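PDB 3QBM: TetR transcriptional regulator from Chloroflexus aurantiacus, which probably binds DNA through an N-terminal helix-turn-helix and regulates transcription as a TetR-family dimer. Local coordinates for residues 85-90 / 159-164; 93-98 / 179-184; 105-110 / 167-172; 155-160 / 190-195. All coordinates share one frame; numbering follows the deposited sequence.

Interaction 1 (85-90 / 159-164); sequences IAFLDV and LLIIAT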
# COMPACT_ATOMS: atom_id res chain seq x y z
N ILE A 85 20.29 5.44 -2.98
CA ILE A 85 19.56 6.54 -2.33
C ILE A 85 18.71 7.33 -3.39
O ILE A 85 17.64 7.81 -3.09
CB ILE A 85 20.57 7.43 -1.54
CG1 ILE A 85 21.13 6.66 -0.36
CG2 ILE A 85 19.91 8.75 -1.08
CD1 ILE A 85 22.12 7.41 0.49
N ALA A 86 19.16 7.39 -4.63
CA ALA A 86 18.40 8.06 -5.69
C ALA A 86 17.13 7.28 -5.97
O ALA A 86 16.11 7.85 -6.36
CB ALA A 86 19.25 8.22 -6.95
N PHE A 87 17.17 5.96 -5.78
CA PHE A 87 15.94 5.13 -5.87
C PHE A 87 14.90 5.58 -4.82
O PHE A 87 13.71 5.74 -5.13
CB PHE A 87 16.31 3.66 -5.72
CG PHE A 87 15.18 2.70 -5.92
CD1 PHE A 87 14.36 2.35 -4.85
CD2 PHE A 87 14.95 2.14 -7.16
CE1 PHE A 87 13.31 1.44 -5.01
CE2 PHE A 87 13.89 1.21 -7.32
CZ PHE A 87 13.09 0.87 -6.26
N LEU A 88 15.35 5.82 -3.59
CA LEU A 88 14.51 6.40 -2.55
C LEU A 88 14.00 7.77 -2.99
O LEU A 88 12.80 8.08 -2.82
CB LEU A 88 15.24 6.54 -1.21
CG LEU A 88 16.08 5.39 -0.67
CD1 LEU A 88 16.79 5.76 0.63
CD2 LEU A 88 15.22 4.15 -0.47
N ASP A 89 14.88 8.58 -3.58
CA ASP A 89 14.52 9.93 -3.96
C ASP A 89 13.42 9.95 -5.02
O ASP A 89 12.57 10.84 -5.01
CB ASP A 89 15.72 10.72 -4.45
CG ASP A 89 15.39 12.15 -4.63
OD1 ASP A 89 15.00 12.78 -3.63
OD2 ASP A 89 15.44 12.63 -5.77
N VAL A 90 13.42 8.97 -5.93
CA VAL A 90 12.34 8.87 -6.91
C VAL A 90 11.00 8.76 -6.15
O VAL A 90 10.06 9.49 -6.45
CB VAL A 90 12.55 7.65 -7.87
CG1 VAL A 90 11.32 7.44 -8.76
CG2 VAL A 90 13.80 7.87 -8.74
N LEU A 159 13.67 -5.41 -0.61
CA LEU A 159 12.31 -5.53 -0.12
C LEU A 159 12.04 -4.54 1.02
O LEU A 159 10.93 -4.03 1.10
CB LEU A 159 12.02 -6.95 0.33
CG LEU A 159 12.02 -8.03 -0.72
CD1 LEU A 159 11.99 -9.40 -0.02
CD2 LEU A 159 10.86 -7.95 -1.65
N LEU A 160 13.02 -4.26 1.89
CA LEU A 160 12.80 -3.23 2.93
C LEU A 160 12.53 -1.85 2.30
O LEU A 160 11.57 -1.15 2.69
CB LEU A 160 14.02 -3.14 3.84
CG LEU A 160 14.00 -2.01 4.87
CD1 LEU A 160 12.88 -2.26 5.91
CD2 LEU A 160 15.40 -1.95 5.54
N ILE A 161 13.39 -1.47 1.36
CA ILE A 161 13.27 -0.21 0.64
C ILE A 161 11.91 -0.11 -0.05
O ILE A 161 11.22 0.88 0.12
CB ILE A 161 14.36 -0.07 -0.44
CG1 ILE A 161 15.68 0.31 0.20
CG2 ILE A 161 13.92 0.97 -1.49
CD1 ILE A 161 16.91 0.14 -0.77
N ILE A 162 11.51 -1.13 -0.81
CA ILE A 162 10.23 -1.08 -1.52
C ILE A 162 9.02 -0.98 -0.59
O ILE A 162 8.12 -0.16 -0.83
CB ILE A 162 10.07 -2.29 -2.48
CG1 ILE A 162 11.15 -2.23 -3.54
CG2 ILE A 162 8.65 -2.32 -3.11
CD1 ILE A 162 11.34 -3.60 -4.31
N ALA A 163 9.04 -1.77 0.47
CA ALA A 163 7.97 -1.77 1.48
C ALA A 163 7.89 -0.39 2.10
O ALA A 163 6.79 0.20 2.19
CB ALA A 163 8.23 -2.82 2.60
N THR A 164 9.02 0.13 2.55
CA THR A 164 9.03 1.42 3.24
C THR A 164 8.52 2.56 2.39
O THR A 164 7.67 3.37 2.85
CB THR A 164 10.43 1.75 3.75
OG1 THR A 164 10.87 0.67 4.59
CG2 THR A 164 10.43 3.07 4.57
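F87 and L88, neighbours on helix 80-92, close on the same methyl group, CG2 of I161 on helix 154-175. F87, whose CB already points at the other helix, carries its ring across with CG anti to the backbone N (chi1 -174°), and CE1 comes within 3.6 Å of I161 CG2. CD1 of the ring lies almost as near, so the methyl meets one C-C bond of the ring in an oblique approach. A flat, wholly apolar group suits this place, because the same ring stacks on F70 and meets W131 edge-to-face.

L88 leaves its helix to one side, but its branched end comes nearer to I161: CD2 lies 3.6 Å from I161 CG2 and 3.9 Å from I161 CG1. The two aliphatic chains cross at about a right angle. I161 is beta-branched and can therefore offer two carbons close to its own backbone, where CG2 serves both partners and CG1 only L88. One turn further on, T164 folds its hydroxyl back on its own helix, OG1 giving a hydrogen bond of 2.7 Å to L160 O, which also accepts from T164 N on the opposite face of the carbonyl.

Around this buried pairing, F87 also packs on I135 of helix 118-144 and L74 of helix 51-74, L88 rests on Y185 and L188 of helix 179-196, and L159, L160, I162 and A163 of helix 154-175 pack against the second subunit.

Interaction 2 (93-98 / 179-184); sequences SYAERP and TPLEHA
Apolar packing between A95 and L181 carries this contact, and a single methyl does nearly all of it. CD1 of L181 lies 3.9 Å from A95 CB and as far from A95 CA, so the leucine tip rests against the small side chain and the backbone beside it. L181 reaches across because its CG stands anti to the carbonyl carbon (chi1 -84°), with the rest of the chain extended. Alanine fits here: its short side chain lets the leucine come up to the main chain, and the CA atoms of the two residues are 7.0 Å apart.

Contact with the backbone is the second kind. The same CD1 sits 3.7 Å from A95 N and 4.4 Å from Y94 C, a van der Waals approach to the peptide that links Y94 and A95. The Y94 ring itself leads away from L181 and packs on F70 and R69 of helix 51-74.

In the fold, segment 93-98 is the start of the connection from helix 80-92 to helix 105-113, and L181 belongs to the first turn of helix 179-196, the last helix of the TetR C-terminal domain. L181 also packs on A168 of helix 154-175, so it touches both that helix and the connection.

No hydrogen bond joins the two segments directly. Polar links lie beside the apolar contact: in one of its two modelled conformers E182 OE1 forms a salt bridge with R92 NH1, at the end of helix 80-92, while S93 OG and R97 O both accept hydrogen bonds from R69 NH2.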
# COMPACT_ATOMS: atom_id res chain seq x y z
N SER A 93 9.91 11.92 -4.47
CA SER A 93 9.40 12.92 -5.42
C SER A 93 7.93 12.74 -5.79
O SER A 93 7.31 13.65 -6.39
CB SER A 93 10.26 12.97 -6.69
OG SER A 93 9.96 11.88 -7.55
N TYR A 94 7.38 11.55 -5.49
CA TYR A 94 5.94 11.30 -5.68
C TYR A 94 5.04 12.21 -4.84
O TYR A 94 3.87 12.34 -5.19
CB TYR A 94 5.55 9.85 -5.38
CG TYR A 94 6.06 8.83 -6.36
CD1 TYR A 94 6.95 9.17 -7.38
CD2 TYR A 94 5.73 7.49 -6.22
CE1 TYR A 94 7.43 8.20 -8.24
CE2 TYR A 94 6.19 6.54 -7.11
CZ TYR A 94 7.04 6.90 -8.10
OH TYR A 94 7.51 5.95 -8.97
N ALA A 95 5.58 12.81 -3.77
CA ALA A 95 4.81 13.70 -2.88
C ALA A 95 4.09 14.80 -3.64
O ALA A 95 2.94 15.08 -3.35
CB ALA A 95 5.71 14.33 -1.83
N GLU A 96 4.78 15.42 -4.59
CA GLU A 96 4.19 16.48 -5.41
C GLU A 96 3.92 16.07 -6.87
O GLU A 96 3.16 16.73 -7.55
CB GLU A 96 5.11 17.70 -5.38
CG GLU A 96 5.16 18.44 -4.03
N ARG A 97 4.53 14.96 -7.32
CA ARG A 97 4.45 14.51 -8.70
C ARG A 97 4.50 12.96 -8.80
O ARG A 97 5.56 12.36 -9.03
CB ARG A 97 5.60 15.17 -9.49
CG ARG A 97 5.54 14.89 -10.96
CD ARG A 97 6.47 15.80 -11.74
NE ARG A 97 7.88 15.60 -11.40
CZ ARG A 97 8.74 14.83 -12.06
NH1 ARG A 97 8.38 14.13 -13.13
NH2 ARG A 97 10.01 14.76 -11.63
N PRO A 98 3.34 12.30 -8.63
CA PRO A 98 3.29 10.86 -8.78
C PRO A 98 3.55 10.46 -10.24
O PRO A 98 3.55 11.35 -11.10
CB PRO A 98 1.86 10.51 -8.30
CG PRO A 98 1.07 11.75 -8.56
CD PRO A 98 2.01 12.88 -8.38
N THR A 179 5.13 14.56 4.67
CA THR A 179 5.95 14.20 5.83
C THR A 179 6.30 12.69 5.89
O THR A 179 7.46 12.36 6.13
CB THR A 179 5.29 14.71 7.13
OG1 THR A 179 5.29 16.15 7.09
CG2 THR A 179 6.03 14.24 8.36
N PRO A 180 5.34 11.79 5.65
CA PRO A 180 5.72 10.37 5.69
C PRO A 180 6.79 9.95 4.66
O PRO A 180 7.63 9.09 4.94
CB PRO A 180 4.39 9.64 5.38
CG PRO A 180 3.32 10.59 5.82
CD PRO A 180 3.87 11.96 5.49
N LEU A 181 6.75 10.54 3.47
CA LEU A 181 7.76 10.26 2.46
C LEU A 181 9.12 10.84 2.86
O LEU A 181 10.15 10.24 2.61
CB LEU A 181 7.30 10.76 1.08
CG LEU A 181 6.38 9.82 0.31
CD1 LEU A 181 5.65 10.53 -0.83
CD2 LEU A 181 7.15 8.62 -0.25
N GLU A 182 9.11 12.03 3.45
CA GLU A 182 10.34 12.68 3.88
C GLU A 182 10.98 11.89 4.98
O GLU A 182 12.18 11.63 4.92
CB GLU A 182 10.09 14.12 4.35
CG GLU A 182 10.10 15.10 3.22
CD GLU A 182 11.47 15.26 2.59
OE1 GLU A 182 12.46 14.71 3.13
OE2 GLU A 182 11.54 15.92 1.54
N HIS A 183 10.19 11.43 5.95
CA HIS A 183 10.69 10.61 7.05
C HIS A 183 11.26 9.28 6.58
O HIS A 183 12.33 8.92 6.98
CB HIS A 183 9.63 10.27 8.08
CG HIS A 183 9.17 11.42 8.91
ND1 HIS A 183 9.97 12.49 9.21
CD2 HIS A 183 8.00 11.62 9.56
CE1 HIS A 183 9.31 13.33 10.00
NE2 HIS A 183 8.11 12.83 10.23
N ALA A 184 10.52 8.58 5.71
CA ALA A 184 10.94 7.29 5.15
C ALA A 184 12.24 7.47 4.40
O ALA A 184 13.20 6.72 4.61
CB ALA A 184 9.86 6.74 4.24

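Interaction 3 (105-110 / 167-172); sequences PILNTA and GAVMLA
L107 lays one methyl, CD2, against the backbone and side-chain roots of V169 and M170. That methyl is 3.8 Å from M170 N, 4.0 Å from M170 CB and 3.9 Å from V169 CG1, so it rests where two successive residues of helix 154-175 leave the main chain. L107 gets there with its CG anti to the backbone N (chi1 172°), which carries the branched end out from helix 105-113. The leucine and valine side chains lie alongside each other, pointing opposite ways.

Valine suits the spot because its branch begins at CB, giving L107 a methyl surface close to the helix. M170 is selenomethionine in this crystal. It touches L107 through CB, while its flexible chain bends at chi2 and chi3 and carries the selenium away; M170 also packs on E166 of the second subunit.

On helix 105-113, T109 OG1 gives a hydrogen bond of 2.7 Å to P105 O, in the carbonyl plane, and T109 N uses the same acceptor. P105 suits the opening turn of a helix, where its nitrogen has no hydrogen to offer.

This is plain helix-to-helix packing of the all-helical TetR C-terminal domain, but it lies beside a metal site: the side chain of L107 is about 8 Å from a bound magnesium ion, and I111, one turn along the same helix, is a magnesium-site residue together with D114.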
# COMPACT_ATOMS: atom_id res chain seq x y z
N PRO A 105 1.07 3.60 -9.55
CA PRO A 105 0.19 2.57 -10.14
C PRO A 105 0.55 1.15 -9.76
O PRO A 105 -0.29 0.23 -9.87
CB PRO A 105 0.35 2.79 -11.64
CG PRO A 105 1.75 3.29 -11.77
CD PRO A 105 1.98 4.18 -10.56
N ILE A 106 1.79 0.94 -9.30
CA ILE A 106 2.23 -0.37 -8.84
C ILE A 106 1.51 -0.68 -7.51
O ILE A 106 0.88 -1.75 -7.36
CB ILE A 106 3.77 -0.42 -8.70
CG1 ILE A 106 4.46 0.11 -9.97
CG2 ILE A 106 4.27 -1.87 -8.43
CD1 ILE A 106 4.05 -0.58 -11.25
N LEU A 107 1.62 0.25 -6.56
CA LEU A 107 0.90 0.18 -5.29
C LEU A 107 -0.61 0.08 -5.51
O LEU A 107 -1.28 -0.79 -4.95
CB LEU A 107 1.23 1.40 -4.41
CG LEU A 107 0.47 1.65 -3.11
CD1 LEU A 107 0.67 0.50 -2.12
CD2 LEU A 107 0.83 3.03 -2.46
N ASN A 108 -1.15 1.00 -6.29
CA ASN A 108 -2.59 1.02 -6.48
C ASN A 108 -3.12 -0.29 -7.13
O ASN A 108 -4.17 -0.82 -6.73
CB ASN A 108 -3.00 2.23 -7.32
CG ASN A 108 -2.79 3.56 -6.61
OD1 ASN A 108 -2.53 3.62 -5.39
ND2 ASN A 108 -2.88 4.64 -7.38
N THR A 109 -2.42 -0.81 -8.15
CA THR A 109 -2.83 -2.02 -8.83
C THR A 109 -2.60 -3.24 -7.94
O THR A 109 -3.38 -4.18 -8.00
CB THR A 109 -2.13 -2.20 -10.19
OG1 THR A 109 -2.36 -1.04 -11.03
CG2 THR A 109 -2.58 -3.49 -10.90
N ALA A 110 -1.58 -3.19 -7.06
CA ALA A 110 -1.34 -4.28 -6.14
C ALA A 110 -2.55 -4.51 -5.25
O ALA A 110 -2.96 -5.64 -5.10
CB ALA A 110 -0.12 -4.01 -5.23
N GLY A 167 4.75 2.10 1.33
CA GLY A 167 3.92 2.43 2.51
C GLY A 167 3.86 3.95 2.79
O GLY A 167 2.81 4.52 3.11
N ALA A 168 4.98 4.61 2.59
CA ALA A 168 5.02 6.06 2.75
C ALA A 168 4.23 6.79 1.66
O ALA A 168 3.59 7.80 1.95
CB ALA A 168 6.43 6.51 2.82
N VAL A 169 4.26 6.29 0.43
CA VAL A 169 3.41 6.81 -0.67
C VAL A 169 1.93 6.72 -0.26
O VAL A 169 1.18 7.72 -0.37
CB VAL A 169 3.62 6.07 -1.99
CG1 VAL A 169 2.54 6.48 -3.01
CG2 VAL A 169 5.00 6.38 -2.56
N MSE A 170 1.52 5.57 0.26
CA MSE A 170 0.16 5.37 0.77
C MSE A 170 -0.18 6.39 1.89
O MSE A 170 -1.22 7.05 1.85
CB MSE A 170 0.02 3.96 1.34
CG MSE A 170 -1.40 3.67 1.92
SE MSE A 170 -1.73 4.19 3.68
CE MSE A 170 -0.41 2.97 4.51
N LEU A 171 0.71 6.50 2.87
CA LEU A 171 0.48 7.40 4.02
C LEU A 171 0.45 8.86 3.65
O LEU A 171 -0.37 9.61 4.17
CB LEU A 171 1.57 7.26 5.05
CG LEU A 171 1.43 6.12 6.03
CD1 LEU A 171 2.65 6.23 6.93
CD2 LEU A 171 0.11 6.15 6.82
N ALA A 172 1.36 9.26 2.76
CA ALA A 172 1.45 10.66 2.34
C ALA A 172 0.17 11.06 1.64
O ALA A 172 -0.34 12.15 1.85
CB ALA A 172 2.68 10.89 1.46

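Interaction 4 (155-160 / 190-195); sequences DRLALL and TYITQQ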
# COMPACT_ATOMS: atom_id res chain seq x y z
N ASP A 155 18.68 -8.64 -1.53
CA ASP A 155 17.24 -8.74 -1.65
C ASP A 155 16.51 -8.32 -0.39
O ASP A 155 15.40 -7.76 -0.51
CB ASP A 155 16.78 -10.14 -2.04
CG ASP A 155 15.34 -10.14 -2.58
OD1 ASP A 155 15.08 -9.44 -3.59
OD2 ASP A 155 14.47 -10.82 -2.02
N ARG A 156 17.10 -8.55 0.79
CA ARG A 156 16.51 -8.06 2.06
C ARG A 156 16.43 -6.55 2.01
O ARG A 156 15.39 -5.94 2.33
CB ARG A 156 17.33 -8.46 3.30
CG ARG A 156 17.12 -9.87 3.79
CD ARG A 156 17.64 -10.09 5.23
NE ARG A 156 17.35 -11.46 5.65
CZ ARG A 156 17.56 -11.96 6.86
NH1 ARG A 156 18.10 -11.21 7.81
NH2 ARG A 156 17.24 -13.21 7.10
N LEU A 157 17.52 -5.91 1.58
CA LEU A 157 17.54 -4.44 1.48
C LEU A 157 16.47 -3.97 0.48
O LEU A 157 15.72 -3.00 0.74
CB LEU A 157 18.93 -3.96 1.09
CG LEU A 157 19.12 -2.45 0.89
CD1 LEU A 157 18.76 -1.74 2.22
CD2 LEU A 157 20.54 -2.07 0.38
N ALA A 158 16.39 -4.65 -0.66
CA ALA A 158 15.46 -4.26 -1.72
C ALA A 158 14.03 -4.30 -1.25
O ALA A 158 13.25 -3.37 -1.46
CB ALA A 158 15.63 -5.15 -2.96
N LEU A 159 13.67 -5.41 -0.61
CA LEU A 159 12.31 -5.53 -0.12
C LEU A 159 12.04 -4.54 1.02
O LEU A 159 10.93 -4.03 1.10
CB LEU A 159 12.02 -6.95 0.33
CG LEU A 159 12.02 -8.03 -0.72
CD1 LEU A 159 11.99 -9.40 -0.02
CD2 LEU A 159 10.86 -7.95 -1.65
N LEU A 160 13.02 -4.26 1.89
CA LEU A 160 12.80 -3.23 2.93
C LEU A 160 12.53 -1.85 2.30
O LEU A 160 11.57 -1.15 2.69
CB LEU A 160 14.02 -3.14 3.84
CG LEU A 160 14.00 -2.01 4.87
CD1 LEU A 160 12.88 -2.26 5.91
CD2 LEU A 160 15.40 -1.95 5.54
N THR A 190 19.77 7.36 5.82
CA THR A 190 20.64 7.40 6.98
C THR A 190 21.08 5.97 7.31
O THR A 190 22.28 5.70 7.50
CB THR A 190 19.96 8.09 8.17
OG1 THR A 190 19.63 9.44 7.81
CG2 THR A 190 20.88 8.11 9.37
N TYR A 191 20.13 5.03 7.30
CA TYR A 191 20.44 3.62 7.57
C TYR A 191 21.46 3.07 6.56
O TYR A 191 22.46 2.46 6.93
CB TYR A 191 19.16 2.79 7.56
CG TYR A 191 19.39 1.32 7.41
CD1 TYR A 191 19.96 0.57 8.46
CD2 TYR A 191 19.00 0.62 6.25
CE1 TYR A 191 20.16 -0.82 8.32
CE2 TYR A 191 19.19 -0.74 6.12
CZ TYR A 191 19.78 -1.45 7.16
OH TYR A 191 19.96 -2.82 7.05
N ILE A 192 21.21 3.34 5.29
CA ILE A 192 22.10 2.88 4.20
C ILE A 192 23.48 3.54 4.32
O ILE A 192 24.53 2.87 4.24
CB ILE A 192 21.43 3.09 2.83
CG1 ILE A 192 20.26 2.15 2.65
CG2 ILE A 192 22.44 2.88 1.70
CD1 ILE A 192 19.35 2.58 1.51
N THR A 193 23.52 4.83 4.56
CA THR A 193 24.81 5.51 4.68
C THR A 193 25.63 5.03 5.90
O THR A 193 26.87 4.88 5.83
CB THR A 193 24.58 7.02 4.80
OG1 THR A 193 23.93 7.47 3.62
CG2 THR A 193 25.90 7.77 4.99
N GLN A 194 24.93 4.73 7.00
CA GLN A 194 25.58 4.35 8.24
C GLN A 194 25.95 2.88 8.33
O GLN A 194 26.99 2.53 8.87
CB GLN A 194 24.71 4.73 9.46
CG GLN A 194 24.58 6.23 9.67
CD GLN A 194 23.76 6.60 10.90
OE1 GLN A 194 23.08 5.76 11.49
NE2 GLN A 194 23.82 7.87 11.27
N GLN A 195 25.09 2.01 7.79
CA GLN A 195 25.25 0.56 7.95
C GLN A 195 25.50 -0.28 6.71
O GLN A 195 25.92 -1.40 6.85
CB GLN A 195 24.02 -0.01 8.69
CG GLN A 195 23.73 0.68 10.02
CD GLN A 195 22.73 -0.07 10.89
OE1 GLN A 195 22.79 -1.30 11.01
NE2 GLN A 195 21.84 0.66 11.55
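L157 and L160 both hold CG anti to the backbone N (chi1 178° for L157), as does Y191 opposite (chi1 163°), and these extended starts bring two leucine ends and a phenol ring together. Their meeting point is Y191 CE2. L157 CD1 approaches it at the ring edge, near the ring plane, at 4.0 Å; L160 CD2 comes to the same carbon obliquely, also at 4.0 Å.

I192 adds a looser touch. Its CG1 lies 4.2 Å from L157 CD1, the two chains crossing at a slant, and I192 also packs on V81 and I84 of helix 80-92.

The segments belong to helices 154-175 and 179-196, successive in the chain and joined by a short turn. The axes of segments 155-160 and 190-195 approach to 12.9 Å and run nearly antiparallel, at 159°, a wide spacing that long leucine and tyrosine side chains can bridge. In TetR-family proteins the last two helices commonly form the dimer interface, and here Y191 meets H187 of the second subunit edge-to-face while L160 packs on that same H187.

Tyrosine suits a place that is only partly exposed: its CE2 serves both leucines, L157 at the ring edge, while the residue keeps some access to its surroundings. A PEG molecule, probably from the crystallisation liquor, lies about 3 Å from its side chain.

How the interactions relate
Helix 154-175 takes part in interactions 1, 3 and 4, and helix 179-196 carries one side of interactions 2 and 4. Interactions 1 and 4 have centres 9 Å apart and meet where I161 CD1 lies 4.1 Å from I192 CD1. Interaction 2 joins interaction 1 through T164 CG2 and A184 CB, 3.7 Å apart, and joins interaction 3 where A184 CB is 3.7 Å from A168 CB. Interactions 3 and 4 do not touch, their centres lying 20 Å apart. All four also reach the second subunit. Among them, interaction 3 is the one beside the magnesium site, whereas 1, 2 and 4 lie away from the annotated sites.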